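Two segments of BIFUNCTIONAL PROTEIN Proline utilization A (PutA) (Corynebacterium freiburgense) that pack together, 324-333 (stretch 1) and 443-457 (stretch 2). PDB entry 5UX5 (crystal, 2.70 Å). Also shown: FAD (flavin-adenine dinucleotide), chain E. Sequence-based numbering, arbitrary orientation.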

# COMPACT_ATOMS: atom_id res chain seq x y z
N GLU A 324 3.21 -29.69 -2.92
CA GLU A 324 4.01 -30.74 -3.55
C GLU A 324 5.33 -30.18 -4.07
O GLU A 324 6.38 -30.85 -3.99
CB GLU A 324 3.21 -31.41 -4.67
CG GLU A 324 2.06 -32.29 -4.19
CD GLU A 324 0.82 -31.50 -3.70
OE1 GLU A 324 0.60 -30.34 -4.14
OE2 GLU A 324 0.05 -32.04 -2.87
N GLU A 325 5.31 -28.97 -4.63
CA GLU A 325 6.56 -28.40 -5.12
C GLU A 325 7.51 -28.12 -3.96
O GLU A 325 8.73 -28.28 -4.08
CB GLU A 325 6.25 -27.15 -5.93
CG GLU A 325 5.41 -27.44 -7.15
CD GLU A 325 4.85 -26.19 -7.78
OE1 GLU A 325 3.75 -25.75 -7.36
OE2 GLU A 325 5.52 -25.64 -8.67
N VAL A 326 6.96 -27.74 -2.82
CA VAL A 326 7.76 -27.43 -1.65
C VAL A 326 8.42 -28.70 -1.14
O VAL A 326 9.63 -28.72 -0.85
CB VAL A 326 6.87 -26.80 -0.57
CG1 VAL A 326 7.70 -26.53 0.64
CG2 VAL A 326 6.23 -25.54 -1.12
N ASP A 327 7.63 -29.75 -0.96
CA ASP A 327 8.20 -31.02 -0.53
C ASP A 327 9.29 -31.48 -1.49
O ASP A 327 10.32 -32.01 -1.06
CB ASP A 327 7.10 -32.07 -0.42
CG ASP A 327 6.24 -31.87 0.80
OD1 ASP A 327 6.71 -31.26 1.78
OD2 ASP A 327 5.12 -32.40 0.80
N ALA A 328 9.09 -31.25 -2.79
CA ALA A 328 10.05 -31.65 -3.81
C ALA A 328 11.35 -30.87 -3.69
O ALA A 328 12.44 -31.45 -3.73
CB ALA A 328 9.45 -31.48 -5.20
N ASN A 329 11.24 -29.54 -3.60
CA ASN A 329 12.43 -28.71 -3.51
C ASN A 329 13.17 -28.95 -2.20
O ASN A 329 14.40 -28.83 -2.15
CB ASN A 329 12.05 -27.24 -3.66
CG ASN A 329 13.24 -26.34 -3.91
OD1 ASN A 329 14.15 -26.69 -4.67
ND2 ASN A 329 13.25 -25.16 -3.29
N PHE A 330 12.44 -29.25 -1.13
CA PHE A 330 13.09 -29.61 0.12
C PHE A 330 13.99 -30.83 -0.09
O PHE A 330 15.13 -30.86 0.38
CB PHE A 330 12.03 -29.87 1.19
CG PHE A 330 12.51 -29.79 2.60
CD1 PHE A 330 12.61 -28.57 3.25
CD2 PHE A 330 12.86 -30.94 3.31
CE1 PHE A 330 13.04 -28.51 4.58
CE2 PHE A 330 13.29 -30.88 4.62
CZ PHE A 330 13.37 -29.67 5.25
N LEU A 331 13.51 -31.81 -0.85
CA LEU A 331 14.34 -32.97 -1.15
C LEU A 331 15.46 -32.62 -2.12
O LEU A 331 16.56 -33.17 -2.01
CB LEU A 331 13.49 -34.11 -1.70
CG LEU A 331 12.42 -34.71 -0.79
CD1 LEU A 331 11.47 -35.52 -1.62
CD2 LEU A 331 13.05 -35.64 0.18
N ARG A 332 15.21 -31.72 -3.08
CA ARG A 332 16.28 -31.35 -4.00
C ARG A 332 17.42 -30.64 -3.28
O ARG A 332 18.60 -30.92 -3.53
CB ARG A 332 15.77 -30.48 -5.15
CG ARG A 332 16.88 -30.04 -6.11
CD ARG A 332 16.35 -29.27 -7.33
NE ARG A 332 15.53 -28.13 -6.92
CZ ARG A 332 15.00 -27.22 -7.74
NH1 ARG A 332 15.19 -27.28 -9.05
NH2 ARG A 332 14.26 -26.23 -7.25
N MET A 333 17.09 -29.71 -2.38
CA MET A 333 18.15 -28.98 -1.71
C MET A 333 18.94 -29.88 -0.78
O MET A 333 20.17 -29.78 -0.69
CB MET A 333 17.59 -27.78 -0.97
CG MET A 333 16.92 -26.78 -1.90
SD MET A 333 16.83 -25.12 -1.23
CE MET A 333 15.89 -25.41 0.24
N ARG A 443 2.43 -39.26 -0.98
CA ARG A 443 2.84 -37.89 -1.32
C ARG A 443 4.36 -37.75 -1.30
O ARG A 443 4.92 -36.94 -2.06
CB ARG A 443 2.19 -36.87 -0.37
N PHE A 444 5.04 -38.55 -0.46
CA PHE A 444 6.50 -38.52 -0.41
C PHE A 444 7.11 -39.13 -1.66
O PHE A 444 8.03 -38.56 -2.25
CB PHE A 444 7.01 -39.24 0.85
CG PHE A 444 8.45 -39.69 0.74
CD1 PHE A 444 9.49 -38.76 0.78
CD2 PHE A 444 8.78 -41.04 0.59
CE1 PHE A 444 10.83 -39.17 0.68
CE2 PHE A 444 10.11 -41.47 0.48
CZ PHE A 444 11.14 -40.54 0.53
N ARG A 445 6.62 -40.31 -2.06
CA ARG A 445 7.06 -40.92 -3.32
C ARG A 445 7.01 -39.92 -4.47
O ARG A 445 7.95 -39.82 -5.27
CB ARG A 445 6.20 -42.13 -3.65
CG ARG A 445 6.39 -43.35 -2.74
CD ARG A 445 5.53 -44.52 -3.23
NE ARG A 445 5.05 -45.34 -2.12
CZ ARG A 445 5.73 -46.36 -1.61
NH1 ARG A 445 6.92 -46.68 -2.11
NH2 ARG A 445 5.21 -47.05 -0.61
N GLU A 446 5.92 -39.16 -4.55
CA GLU A 446 5.77 -38.22 -5.65
C GLU A 446 6.80 -37.09 -5.55
O GLU A 446 7.30 -36.61 -6.57
CB GLU A 446 4.35 -37.66 -5.68
CG GLU A 446 4.01 -36.87 -6.95
CD GLU A 446 4.07 -37.72 -8.22
OE1 GLU A 446 3.70 -38.91 -8.15
OE2 GLU A 446 4.51 -37.20 -9.28
N SER A 447 7.09 -36.63 -4.33
CA SER A 447 8.06 -35.54 -4.21
C SER A 447 9.47 -36.01 -4.57
O SER A 447 10.29 -35.21 -5.03
CB SER A 447 8.02 -34.96 -2.81
OG SER A 447 8.35 -35.94 -1.85
N VAL A 448 9.76 -37.30 -4.37
CA VAL A 448 11.05 -37.84 -4.80
C VAL A 448 11.19 -37.76 -6.32
O VAL A 448 12.26 -37.43 -6.84
CB VAL A 448 11.20 -39.29 -4.28
CG1 VAL A 448 12.39 -40.00 -4.95
CG2 VAL A 448 11.36 -39.29 -2.77
N ALA A 449 10.10 -38.04 -7.04
CA ALA A 449 10.13 -37.99 -8.50
C ALA A 449 10.19 -36.56 -9.04
O ALA A 449 10.80 -36.33 -10.09
CB ALA A 449 8.91 -38.72 -9.06
N GLN A 450 9.56 -35.59 -8.37
CA GLN A 450 9.56 -34.23 -8.90
C GLN A 450 10.77 -33.41 -8.47
O GLN A 450 10.99 -32.33 -9.01
CB GLN A 450 8.29 -33.48 -8.47
CG GLN A 450 7.03 -34.09 -9.04
CD GLN A 450 7.09 -34.28 -10.56
OE1 GLN A 450 7.43 -33.36 -11.31
NE2 GLN A 450 6.76 -35.49 -11.01
N ARG A 451 11.59 -33.95 -7.56
CA ARG A 451 12.73 -33.26 -6.97
C ARG A 451 13.55 -32.42 -7.94
O ARG A 451 13.85 -31.25 -7.67
CB ARG A 451 13.60 -34.33 -6.31
CG ARG A 451 15.05 -34.02 -6.13
CD ARG A 451 15.77 -35.25 -5.61
NE ARG A 451 15.13 -36.46 -6.11
CZ ARG A 451 15.76 -37.61 -6.34
NH1 ARG A 451 17.06 -37.73 -6.12
NH2 ARG A 451 15.07 -38.64 -6.81
N TRP A 452 13.93 -32.97 -9.09
CA TRP A 452 14.78 -32.23 -10.03
C TRP A 452 14.00 -31.43 -11.06
O TRP A 452 14.59 -30.65 -11.80
CB TRP A 452 15.71 -33.20 -10.77
CG TRP A 452 16.48 -34.13 -9.86
CD1 TRP A 452 16.36 -35.48 -9.77
CD2 TRP A 452 17.50 -33.76 -8.92
NE1 TRP A 452 17.22 -35.98 -8.83
CE2 TRP A 452 17.94 -34.94 -8.30
CE3 TRP A 452 18.09 -32.54 -8.55
CZ2 TRP A 452 18.93 -34.93 -7.32
CZ3 TRP A 452 19.06 -32.55 -7.59
CH2 TRP A 452 19.48 -33.73 -6.98
N LYS A 453 12.68 -31.62 -11.11
CA LYS A 453 11.86 -31.05 -12.16
C LYS A 453 11.17 -29.75 -11.75
O LYS A 453 10.78 -28.97 -12.62
CB LYS A 453 10.83 -32.10 -12.60
CG LYS A 453 11.49 -33.47 -12.88
CD LYS A 453 10.51 -34.55 -13.36
CE LYS A 453 11.21 -35.50 -14.30
NZ LYS A 453 10.45 -35.73 -15.57
N VAL A 454 11.07 -29.48 -10.45
CA VAL A 454 10.44 -28.24 -9.97
C VAL A 454 11.26 -27.03 -10.40
O VAL A 454 12.46 -27.12 -10.70
CB VAL A 454 10.29 -28.29 -8.44
CG1 VAL A 454 9.24 -29.33 -8.07
CG2 VAL A 454 11.64 -28.56 -7.79
N ALA A 455 10.60 -25.88 -10.46
CA ALA A 455 11.28 -24.73 -11.01
C ALA A 455 12.39 -24.28 -10.08
O ALA A 455 12.47 -24.68 -8.92
CB ALA A 455 10.32 -23.57 -11.22
N GLU A 456 13.28 -23.44 -10.61
CA GLU A 456 14.32 -22.84 -9.80
C GLU A 456 14.45 -21.34 -9.98
O GLU A 456 15.12 -20.71 -9.16
CB GLU A 456 15.68 -23.50 -10.07
CG GLU A 456 16.30 -23.25 -11.43
CD GLU A 456 17.69 -23.90 -11.53
OE1 GLU A 456 18.70 -23.20 -11.26
OE2 GLU A 456 17.75 -25.12 -11.84
N ASP A 457 13.85 -20.75 -11.02
CA ASP A 457 13.84 -19.29 -11.14
C ASP A 457 12.95 -18.68 -10.07
O ASP A 457 12.12 -19.35 -9.45
CB ASP A 457 13.35 -18.86 -12.51
CG ASP A 457 14.42 -18.88 -13.55
OD1 ASP A 457 15.61 -19.03 -13.17
OD2 ASP A 457 14.09 -18.72 -14.74
PA FAD E . 4.85 -30.10 6.47
O1A FAD E . 3.32 -30.36 6.68
O2A FAD E . 5.64 -31.07 5.73
O5B FAD E . 5.25 -28.87 5.74
C5B FAD E . 4.42 -27.72 5.80
C4B FAD E . 5.03 -26.65 4.90
O4B FAD E . 4.69 -26.87 3.56
C3B FAD E . 4.54 -25.27 5.22
O3B FAD E . 5.16 -24.65 6.29
C2B FAD E . 4.77 -24.56 3.94
O2B FAD E . 6.03 -23.99 3.89
C1B FAD E . 4.53 -25.63 2.92
N9A FAD E . 3.21 -25.55 2.31
C8A FAD E . 2.03 -26.05 2.84
N7A FAD E . 1.01 -25.77 2.00
C5A FAD E . 1.46 -25.09 0.88
C6A FAD E . 0.85 -24.58 -0.29
N6A FAD E . -0.57 -24.67 -0.56
N1A FAD E . 1.62 -23.97 -1.20
C2A FAD E . 2.97 -23.83 -1.00
N3A FAD E . 3.59 -24.31 0.12
C4A FAD E . 2.88 -24.94 1.07
N1 FAD E . 10.24 -21.00 8.96
C2 FAD E . 10.80 -19.84 8.31
O2 FAD E . 10.12 -19.27 7.26
N3 FAD E . 11.99 -19.28 8.80
C4 FAD E . 12.68 -19.85 9.88
O4 FAD E . 13.86 -19.29 10.33
C4X FAD E . 12.19 -21.14 10.45
N5 FAD E . 12.91 -21.85 11.41
C5X FAD E . 12.45 -23.09 11.89
C6 FAD E . 13.17 -23.81 12.86
C7 FAD E . 12.67 -25.02 13.32
C7M FAD E . 13.41 -25.81 14.36
C8 FAD E . 11.50 -25.54 12.82
C8M FAD E . 10.98 -26.85 13.32
C9 FAD E . 10.78 -24.83 11.87
C9A FAD E . 11.26 -23.62 11.41
N10 FAD E . 10.50 -22.93 10.41
C10 FAD E . 10.95 -21.69 9.92
C1' FAD E . 9.22 -23.49 9.95
C2' FAD E . 9.23 -24.27 8.66
O2' FAD E . 9.49 -23.39 7.62
C3' FAD E . 7.86 -24.96 8.52
O3' FAD E . 6.90 -23.98 8.42
C4' FAD E . 7.42 -25.92 9.64
O4' FAD E . 8.48 -26.48 10.33
C5' FAD E . 6.41 -26.99 9.18
O5' FAD E . 6.73 -27.68 7.97
P FAD E . 7.10 -29.25 7.89
O1P FAD E . 8.41 -29.66 7.10
O2P FAD E . 6.99 -29.60 9.43
O3P FAD E . 5.72 -30.07 7.66

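A helix crosses a second helix and the irregular segment that follows it, in a largely apolar contact fastened by one arginine hydrogen-bonded to a backbone carbonyl. The helix axes cross at -60° and approach to 7.8 Å, and 666 Å² is buried between the stretches. The backbones come nearest at Ala328 and Ser447, whose CA atoms lie 4.4 Å apart; both side chains are small, and Ala328 CA sits 3.8 Å from Ser447 O. Ser447 OG, in the p rotamer, donates to Phe444 O (2.7 Å) within its own helix, so the hydroxyl is satisfied although Leu331 CD1 packs 3.2 Å from it. Leu331 points toward the second helix: its CD1 lies 3.9 Å from Val448 CG2, and its CD2 meets the edge of the Phe444 ring, 4.2 Å from CE1. Farther along, Val454 CG1 packs 3.6 Å from Ala328 CB. Arg332 has the largest covered area, 135 Å². Its extended aliphatic part brings CG within 3.6 Å of Trp452 CZ3, while Val454 CG2 covers one guanidinium face. Arg332 NH2 donates to Ala455 O (2.9 Å, 157°), near the guanidinium plane. Asn329 OD1 steadies this group, accepting from Arg332 NE (3.0 Å) and Arg332 NH2 (2.6 Å). Val326 points away from stretch 2, its CG2 3.2 Å from FAD N3A.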